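Local atomic coordinates of aminoglycoside N(6')acetyltransferase (Legionella pneumophila subsp. pneumophila, PDB entry 3F5B), a protein that probably transfers an acetyl group to the 6'-amino group of aminoglycoside antibiotics. Residues Q114-H117 with E118-S122; P35-N38 with E39-G43; E88-P91 with D92-T96. One frame throughout, in Å; residues are numbered along the deposited sequence.

Interaction 1. Residues Q114-H117 with E118-S122; sequences QMIH and EFILS
Gln114 and Glu118, one helical turn apart, lie side by side and point the same way. The amide of Gln114 gives its NE2 hydrogen to OE2 of Glu118 over 2.9 Å, in a bond that is almost perfectly straight (178°). The two planes are turned 70° against each other: the acceptor lies in the plane of the amide, whereas the donor meets OE2 from above the carboxylate plane. Both chains are extended beyond CG. Gln114 carries its CG anti to the backbone N (chi1 -178°) and Glu118 carries its own beside the backbone N, which sets the two polar ends level. The buried carboxylate has further partners, since OE2 also accepts from the backbone N of Arg14 and OE1 from that of Phe15. Three N-H groups thus grip it, which would probably stabilise its negative charge.

Along the backbone, Glu118, Phe119, Ile120 and Leu121 each donate to the carbonyl four residues earlier; the shortest of these bonds runs from Phe119 N to Met115 O, at 2.8 Å. Glu118 O accepts twice, from Ser122 N at 2.9 Å and from Ser122 OG at 2.7 Å, the two donors reaching it from opposite faces of its plane. His117 NE2 is hydrogen-bonded to Ala148 O, and its side chain packs against Leu175 of helix 172-178. On the apolar flank, Ile116 CG2 touches Ile120 CD1 at 3.7 Å, the two chains running alongside, while Phe119 makes edge-to-face contacts with Trp67 and Phe17.

This is regular i to i+4 alpha-helical pairing, with the Glu118 carboxylate holding the backbone at the entry to strand 15-19, and Met115, Ile116 and Phe119 packed on the sheet. It belongs to helix 109-123, the connection of the beta-alpha-beta unit formed with strands 94-101 and 129-132, a central element of the GNAT fold.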
loop_
_atom_site.group_PDB
_atom_site.type_symbol
_atom_site.label_atom_id
_atom_site.label_comp_id
_atom_site.label_asym_id
_atom_site.label_seq_id
_atom_site.Cartn_x
_atom_site.Cartn_y
_atom_site.Cartn_z
ATOM N N GLN A 114 -2.435 0.892 11.941
ATOM C CA GLN A 114 -3.098 -0.352 12.246
ATOM C C GLN A 114 -3.491 -1.033 10.934
ATOM O O GLN A 114 -3.348 -2.229 10.788
ATOM C CB GLN A 114 -4.333 -0.117 13.110
ATOM C CG GLN A 114 -5.051 -1.429 13.501
ATOM C CD GLN A 114 -6.255 -1.197 14.392
ATOM O OE1 GLN A 114 -6.391 -0.128 14.987
ATOM N NE2 GLN A 114 -7.138 -2.203 14.497
HETATM N N MSE A 115 -4.019 -0.274 9.997
HETATM C CA MSE A 115 -4.429 -0.885 8.715
HETATM C C MSE A 115 -3.238 -1.491 7.976
HETATM O O MSE A 115 -3.334 -2.615 7.428
HETATM C CB MSE A 115 -5.150 0.116 7.817
HETATM C CG MSE A 115 -5.849 -0.552 6.602
HETATM SE SE MSE A 115 -5.765 0.627 5.048
HETATM C CE MSE A 115 -3.862 0.615 4.857
ATOM N N ILE A 116 -2.132 -0.739 7.943
ATOM C CA ILE A 116 -0.914 -1.240 7.320
ATOM C C ILE A 116 -0.507 -2.568 7.964
ATOM O O ILE A 116 -0.286 -3.566 7.257
ATOM C CB ILE A 116 0.258 -0.200 7.413
ATOM C CG1 ILE A 116 -0.009 1.008 6.494
ATOM C CG2 ILE A 116 1.612 -0.893 7.141
ATOM C CD1 ILE A 116 0.865 2.225 6.769
ATOM N N HIS A 117 -0.426 -2.591 9.295
ATOM C CA HIS A 117 -0.013 -3.807 9.995
ATOM C C HIS A 117 -0.968 -4.970 9.768
ATOM O O HIS A 117 -0.532 -6.104 9.497
ATOM C CB HIS A 117 0.177 -3.587 11.484
ATOM C CG HIS A 117 1.351 -2.715 11.814
ATOM N ND1 HIS A 117 1.586 -2.253 13.087
ATOM C CD2 HIS A 117 2.328 -2.193 11.033
ATOM C CE1 HIS A 117 2.671 -1.497 13.084
ATOM N NE2 HIS A 117 3.149 -1.456 11.852
ATOM N N GLU A 118 -2.260 -4.696 9.847
ATOM C CA GLU A 118 -3.230 -5.780 9.602
ATOM C C GLU A 118 -3.197 -6.292 8.162
ATOM O O GLU A 118 -3.383 -7.480 7.907
ATOM C CB GLU A 118 -4.636 -5.319 9.978
ATOM C CG GLU A 118 -4.830 -5.139 11.502
ATOM C CD GLU A 118 -6.285 -4.827 11.849
ATOM O OE1 GLU A 118 -7.083 -4.761 10.901
ATOM O OE2 GLU A 118 -6.633 -4.640 13.049
ATOM N N PHE A 119 -2.980 -5.406 7.202
ATOM C CA PHE A 119 -2.879 -5.848 5.803
ATOM C C PHE A 119 -1.682 -6.779 5.587
ATOM O O PHE A 119 -1.817 -7.877 5.002
ATOM C CB PHE A 119 -2.812 -4.648 4.885
ATOM C CG PHE A 119 -2.654 -4.990 3.421
ATOM C CD1 PHE A 119 -3.678 -5.632 2.710
ATOM C CD2 PHE A 119 -1.485 -4.651 2.752
ATOM C CE1 PHE A 119 -3.526 -5.939 1.342
ATOM C CE2 PHE A 119 -1.325 -4.954 1.372
ATOM C CZ PHE A 119 -2.344 -5.592 0.676
ATOM N N ILE A 120 -0.517 -6.349 6.074
ATOM C CA ILE A 120 0.696 -7.160 5.935
ATOM C C ILE A 120 0.549 -8.512 6.616
ATOM O O ILE A 120 0.891 -9.534 6.014
ATOM C CB ILE A 120 1.957 -6.436 6.482
ATOM C CG1 ILE A 120 2.233 -5.219 5.611
ATOM C CG2 ILE A 120 3.187 -7.407 6.474
ATOM C CD1 ILE A 120 3.136 -4.162 6.269
ATOM N N LEU A 121 0.054 -8.528 7.861
ATOM C CA LEU A 121 -0.149 -9.773 8.560
ATOM C C LEU A 121 -1.249 -10.673 8.000
ATOM O O LEU A 121 -1.145 -11.901 8.103
ATOM C CB LEU A 121 -0.341 -9.561 10.083
ATOM C CG LEU A 121 0.799 -8.798 10.769
ATOM C CD1 LEU A 121 0.436 -8.442 12.181
ATOM C CD2 LEU A 121 2.128 -9.608 10.730
ATOM N N SER A 122 -2.295 -10.079 7.438
ATOM C CA SER A 122 -3.415 -10.839 6.861
ATOM C C SER A 122 -3.111 -11.414 5.468
ATOM O O SER A 122 -3.629 -12.473 5.117
ATOM C CB SER A 122 -4.668 -9.935 6.709
ATOM O OG SER A 122 -5.137 -9.517 7.991
#

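Interaction 2. Residues P35-N38 with E39-G43; sequences PHIN and EWLHG
Asn38 ND2 reaches over to Leu41 O at 2.9 Å, the donor lying close to the line of the carbonyl and the acceptor in the amide plane of Asn38. The same ND2 is bonded to Ile32 O, so a single side-chain amide ties the chain just before helix 35-38 to the chain just after it. With CG beside the backbone N (chi1 -63°), the amide is placed where ND2 can bond both carbonyls, and the CA of Asn38 adds a C-H...O contact to the same Leu41 carbonyl.

Ile37 O is the other point of convergence. Leu41 N approaches it at 2.8 Å in the carbonyl plane, while Trp40 N, at 3.0 Å, comes from well above that plane; one acceptor therefore serves both an alpha-type and a 3-10-type bond where the helix ends. Glu39 N donates to Pro35 O at 2.9 Å, though with a bent N-H angle of 133°. A water bridges His36 O and Glu39 OE1, donating to both, and links the backbone to the extended glutamate. Weaker is the bond from His42 ND1 to Asn38 O, 3.4 Å long, which meets the imidazole at its edge.

Packing is modest by comparison. Ile37 and Leu41 run alongside each other, CG2 of Ile37 lying 4.0 Å from CB of Leu41, and the CG of Glu39 rests over the rim of one face of the Trp40 indole.

Around this short helix and the loop leading into helix 43-57, Leu41 packs on Leu46 and Thr49 and Asn38 on Leu46. His36 NE2 is bonded to Ile101 O at the end of strand 94-101, Trp40 leans on Glu135 and Asn138 beyond strand 129-132, and His42 meets His161 edge-to-face.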
loop_
_atom_site.group_PDB
_atom_site.type_symbol
_atom_site.label_atom_id
_atom_site.label_comp_id
_atom_site.label_asym_id
_atom_site.label_seq_id
_atom_site.Cartn_x
_atom_site.Cartn_y
_atom_site.Cartn_z
ATOM N N PRO A 35 -9.607 15.379 -4.597
ATOM C CA PRO A 35 -8.460 16.282 -4.473
ATOM C C PRO A 35 -7.421 15.789 -3.462
ATOM O O PRO A 35 -6.218 15.857 -3.752
ATOM C CB PRO A 35 -9.084 17.638 -4.068
ATOM C CG PRO A 35 -10.506 17.581 -4.544
ATOM C CD PRO A 35 -10.902 16.082 -4.454
ATOM N N HIS A 36 -7.844 15.236 -2.317
ATOM C CA HIS A 36 -6.828 14.830 -1.324
ATOM C C HIS A 36 -5.938 13.692 -1.823
ATOM O O HIS A 36 -4.772 13.546 -1.391
ATOM C CB HIS A 36 -7.412 14.532 0.078
ATOM C CG HIS A 36 -7.905 13.121 0.271
ATOM N ND1 HIS A 36 -9.203 12.735 -0.011
ATOM C CD2 HIS A 36 -7.295 12.025 0.783
ATOM C CE1 HIS A 36 -9.358 11.461 0.286
ATOM N NE2 HIS A 36 -8.220 11.011 0.784
ATOM N N ILE A 37 -6.491 12.894 -2.735
ATOM C CA ILE A 37 -5.742 11.817 -3.317
ATOM C C ILE A 37 -4.917 12.377 -4.470
ATOM O O ILE A 37 -3.729 12.002 -4.632
ATOM C CB ILE A 37 -6.655 10.636 -3.821
ATOM C CG1 ILE A 37 -7.335 9.893 -2.644
ATOM C CG2 ILE A 37 -5.814 9.663 -4.710
ATOM C CD1 ILE A 37 -6.349 9.303 -1.562
ATOM N N ASN A 38 -5.530 13.252 -5.279
ATOM C CA ASN A 38 -4.805 13.853 -6.410
ATOM C C ASN A 38 -3.653 14.788 -6.048
ATOM O O ASN A 38 -2.824 15.149 -6.910
ATOM C CB ASN A 38 -5.768 14.509 -7.391
ATOM C CG ASN A 38 -6.714 13.491 -8.017
ATOM O OD1 ASN A 38 -7.886 13.755 -8.145
ATOM N ND2 ASN A 38 -6.189 12.311 -8.403
ATOM N N GLU A 39 -3.566 15.139 -4.770
ATOM C CA GLU A 39 -2.377 15.823 -4.302
ATOM C C GLU A 39 -1.123 15.005 -4.568
ATOM O O GLU A 39 -0.059 15.562 -4.818
ATOM C CB GLU A 39 -2.460 16.180 -2.825
ATOM C CG GLU A 39 -1.302 17.135 -2.440
ATOM C CD GLU A 39 -1.418 17.699 -1.051
ATOM O OE1 GLU A 39 -2.298 17.241 -0.280
ATOM O OE2 GLU A 39 -0.596 18.597 -0.733
ATOM N N TRP A 40 -1.256 13.681 -4.544
ATOM C CA TRP A 40 -0.097 12.792 -4.568
ATOM C C TRP A 40 -0.187 11.814 -5.743
ATOM O O TRP A 40 0.840 11.301 -6.228
ATOM C CB TRP A 40 -0.017 12.030 -3.225
ATOM C CG TRP A 40 0.012 13.001 -2.062
ATOM C CD1 TRP A 40 -0.920 13.149 -1.073
ATOM C CD2 TRP A 40 1.032 13.976 -1.805
ATOM N NE1 TRP A 40 -0.537 14.161 -0.209
ATOM C CE2 TRP A 40 0.657 14.681 -0.636
ATOM C CE3 TRP A 40 2.222 14.333 -2.453
ATOM C CZ2 TRP A 40 1.438 15.706 -0.101
ATOM C CZ3 TRP A 40 3.000 15.344 -1.914
ATOM C CH2 TRP A 40 2.596 16.029 -0.756
ATOM N N LEU A 41 -1.411 11.564 -6.199
ATOM C CA LEU A 41 -1.622 10.677 -7.344
ATOM C C LEU A 41 -2.222 11.427 -8.515
ATOM O O LEU A 41 -3.372 11.877 -8.477
ATOM C CB LEU A 41 -2.477 9.443 -6.965
ATOM C CG LEU A 41 -2.779 8.437 -8.093
ATOM C CD1 LEU A 41 -1.518 7.619 -8.410
ATOM C CD2 LEU A 41 -3.910 7.467 -7.699
ATOM N N HIS A 42 -1.446 11.561 -9.581
ATOM C CA HIS A 42 -1.811 12.481 -10.680
ATOM C C HIS A 42 -0.947 12.148 -11.869
ATOM O O HIS A 42 -0.008 11.362 -11.746
ATOM C CB HIS A 42 -1.519 13.937 -10.280
ATOM C CG HIS A 42 -0.145 14.120 -9.719
ATOM N ND1 HIS A 42 0.093 14.353 -8.380
ATOM C CD2 HIS A 42 1.071 14.027 -10.308
ATOM C CE1 HIS A 42 1.398 14.413 -8.171
ATOM N NE2 HIS A 42 2.011 14.221 -9.325
ATOM N N GLY A 43 -1.237 12.762 -13.008
ATOM C CA GLY A 43 -0.399 12.603 -14.182
ATOM C C GLY A 43 -0.232 11.144 -14.558
ATOM O O GLY A 43 -1.199 10.367 -14.548
HETATM O O HOH W 1 -3.674 15.283 0.301
#

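Interaction 3. Residues E88-P91 with D92-T96; sequences EEYP and DGAVT
A type I beta turn, Tyr90-Pro91-Asp92-Gly93, brings the chain round into strand 94-101, and Tyr90 meets Gly93 and Ala94 across it. The turn is closed by a weak hydrogen bond of 3.1 Å from Gly93 N to Tyr90 O. Pro91, with phi held near -77° by its ring, occupies the first corner, and Asp92 the second. Gly93 then takes a positive phi (84°), which swings the backbone into the extended path of the strand.

The base of the Tyr90 side chain lies against this exit, while the ring runs on away from the turn. Its CG lies beside the backbone N (chi1 -56°), and the methyl group of Ala94 sits over one face of the ring, toward the rim, with CB 4.1 Å from Tyr90 CG. Glu89 CG lies above the opposite face, also toward the rim. Tyr90 CB also touches Gly93 O at 3.4 Å. The carboxylate of Asp92 turns back to the proline ring, bringing OD2 within 3.4 Å of Pro91 CG.

Beyond the turn, Ala94 pairs through its backbone with Ile84 of strand 74-84, and Val95 with Ile129 and Leu131 of strand 129-132. Tyr90 lies against Ile129 and Leu131 and its OH is hydrogen-bonded to Lys167 NZ, so the turn that follows strand 74-84 and opens strand 94-101 is also braced against strands 129-132 and 164-171.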
loop_
_atom_site.group_PDB
_atom_site.type_symbol
_atom_site.label_atom_id
_atom_site.label_comp_id
_atom_site.label_asym_id
_atom_site.label_seq_id
_atom_site.Cartn_x
_atom_site.Cartn_y
_atom_site.Cartn_z
ATOM N N GLU A 88 19.245 -9.993 -6.102
ATOM C CA GLU A 88 19.862 -8.745 -5.619
ATOM C C GLU A 88 20.018 -8.609 -4.108
ATOM O O GLU A 88 20.599 -9.479 -3.447
ATOM C CB GLU A 88 19.098 -7.525 -6.172
ATOM C CG GLU A 88 19.737 -6.845 -7.400
ATOM C CD GLU A 88 19.335 -7.471 -8.742
ATOM O OE1 GLU A 88 19.803 -8.593 -9.055
ATOM O OE2 GLU A 88 18.561 -6.828 -9.494
ATOM N N GLU A 89 19.509 -7.498 -3.576
ATOM C CA GLU A 89 19.516 -7.228 -2.139
ATOM C C GLU A 89 18.337 -7.916 -1.474
ATOM O O GLU A 89 18.214 -7.910 -0.244
ATOM C CB GLU A 89 19.455 -5.722 -1.879
ATOM C CG GLU A 89 18.484 -5.009 -2.798
ATOM C CD GLU A 89 18.548 -3.496 -2.705
ATOM O OE1 GLU A 89 18.657 -2.956 -1.577
ATOM O OE2 GLU A 89 18.464 -2.845 -3.775
ATOM N N TYR A 90 17.474 -8.506 -2.301
ATOM C CA TYR A 90 16.292 -9.185 -1.810
ATOM C C TYR A 90 16.349 -10.641 -2.189
ATOM O O TYR A 90 15.767 -11.044 -3.191
ATOM C CB TYR A 90 15.024 -8.507 -2.331
ATOM C CG TYR A 90 14.992 -7.050 -1.975
ATOM C CD1 TYR A 90 15.007 -6.647 -0.641
ATOM C CD2 TYR A 90 14.975 -6.073 -2.966
ATOM C CE1 TYR A 90 14.998 -5.316 -0.302
ATOM C CE2 TYR A 90 14.963 -4.729 -2.640
ATOM C CZ TYR A 90 14.982 -4.360 -1.306
ATOM O OH TYR A 90 14.971 -3.030 -0.967
ATOM N N PRO A 91 17.066 -11.442 -1.382
ATOM C CA PRO A 91 17.290 -12.845 -1.707
ATOM C C PRO A 91 16.057 -13.690 -1.420
ATOM O O PRO A 91 15.907 -14.779 -1.960
ATOM C CB PRO A 91 18.450 -13.238 -0.791
ATOM C CG PRO A 91 18.415 -12.268 0.341
ATOM C CD PRO A 91 17.567 -11.095 -0.039
ATOM N N ASP A 92 15.182 -13.178 -0.568
ATOM C CA ASP A 92 13.922 -13.833 -0.282
ATOM C C ASP A 92 12.817 -13.085 -1.021
ATOM O O ASP A 92 11.634 -13.406 -0.889
ATOM C CB ASP A 92 13.678 -13.859 1.228
ATOM C CG ASP A 92 14.889 -14.357 2.002
ATOM O OD1 ASP A 92 14.835 -15.498 2.498
ATOM O OD2 ASP A 92 15.898 -13.619 2.092
ATOM N N GLY A 93 13.224 -12.102 -1.821
ATOM C CA GLY A 93 12.291 -11.278 -2.574
ATOM C C GLY A 93 11.734 -10.130 -1.738
ATOM O O GLY A 93 12.291 -9.760 -0.690
ATOM N N ALA A 94 10.629 -9.562 -2.203
ATOM C CA ALA A 94 10.006 -8.439 -1.513
ATOM C C ALA A 94 8.664 -8.086 -2.154
ATOM O O ALA A 94 8.444 -8.351 -3.343
ATOM C CB ALA A 94 10.934 -7.236 -1.526
ATOM N N VAL A 95 7.767 -7.496 -1.369
ATOM C CA VAL A 95 6.510 -6.960 -1.910
ATOM C C VAL A 95 6.549 -5.434 -1.846
ATOM O O VAL A 95 6.956 -4.858 -0.837
ATOM C CB VAL A 95 5.246 -7.526 -1.186
ATOM C CG1 VAL A 95 5.221 -7.146 0.278
ATOM C CG2 VAL A 95 3.966 -7.050 -1.855
ATOM N N THR A 96 6.141 -4.787 -2.925
ATOM C CA THR A 96 6.066 -3.328 -2.955
ATOM C C THR A 96 4.596 -2.962 -2.771
ATOM O O THR A 96 3.733 -3.545 -3.431
ATOM C CB THR A 96 6.598 -2.745 -4.287
ATOM O OG1 THR A 96 7.953 -3.176 -4.480
ATOM C CG2 THR A 96 6.539 -1.188 -4.284
#

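Interactions 1 and 3 belong to neighbouring parts of one beta-alpha-beta unit: 88-96 leads into its first strand, and 114-122 lies on the helix that follows, their nearest atoms about 6 Å apart. Interaction 2 sits on the opposite side of the chain's centre from both, yet touches the far end of strand 94-101. Interaction 1 is buried against the sheet and combines a complete helical bonding pattern with a buried carboxylate held by three N-H donors. Interaction 2, partly buried, relies on a shared carbonyl acceptor, a side-chain amide and water where a helix runs out. Interaction 3 has only one weak bond across it and depends mainly on tyrosine packing, with Tyr90, Gly93 and Ala94 buried but Pro91 and Asp92 exposed.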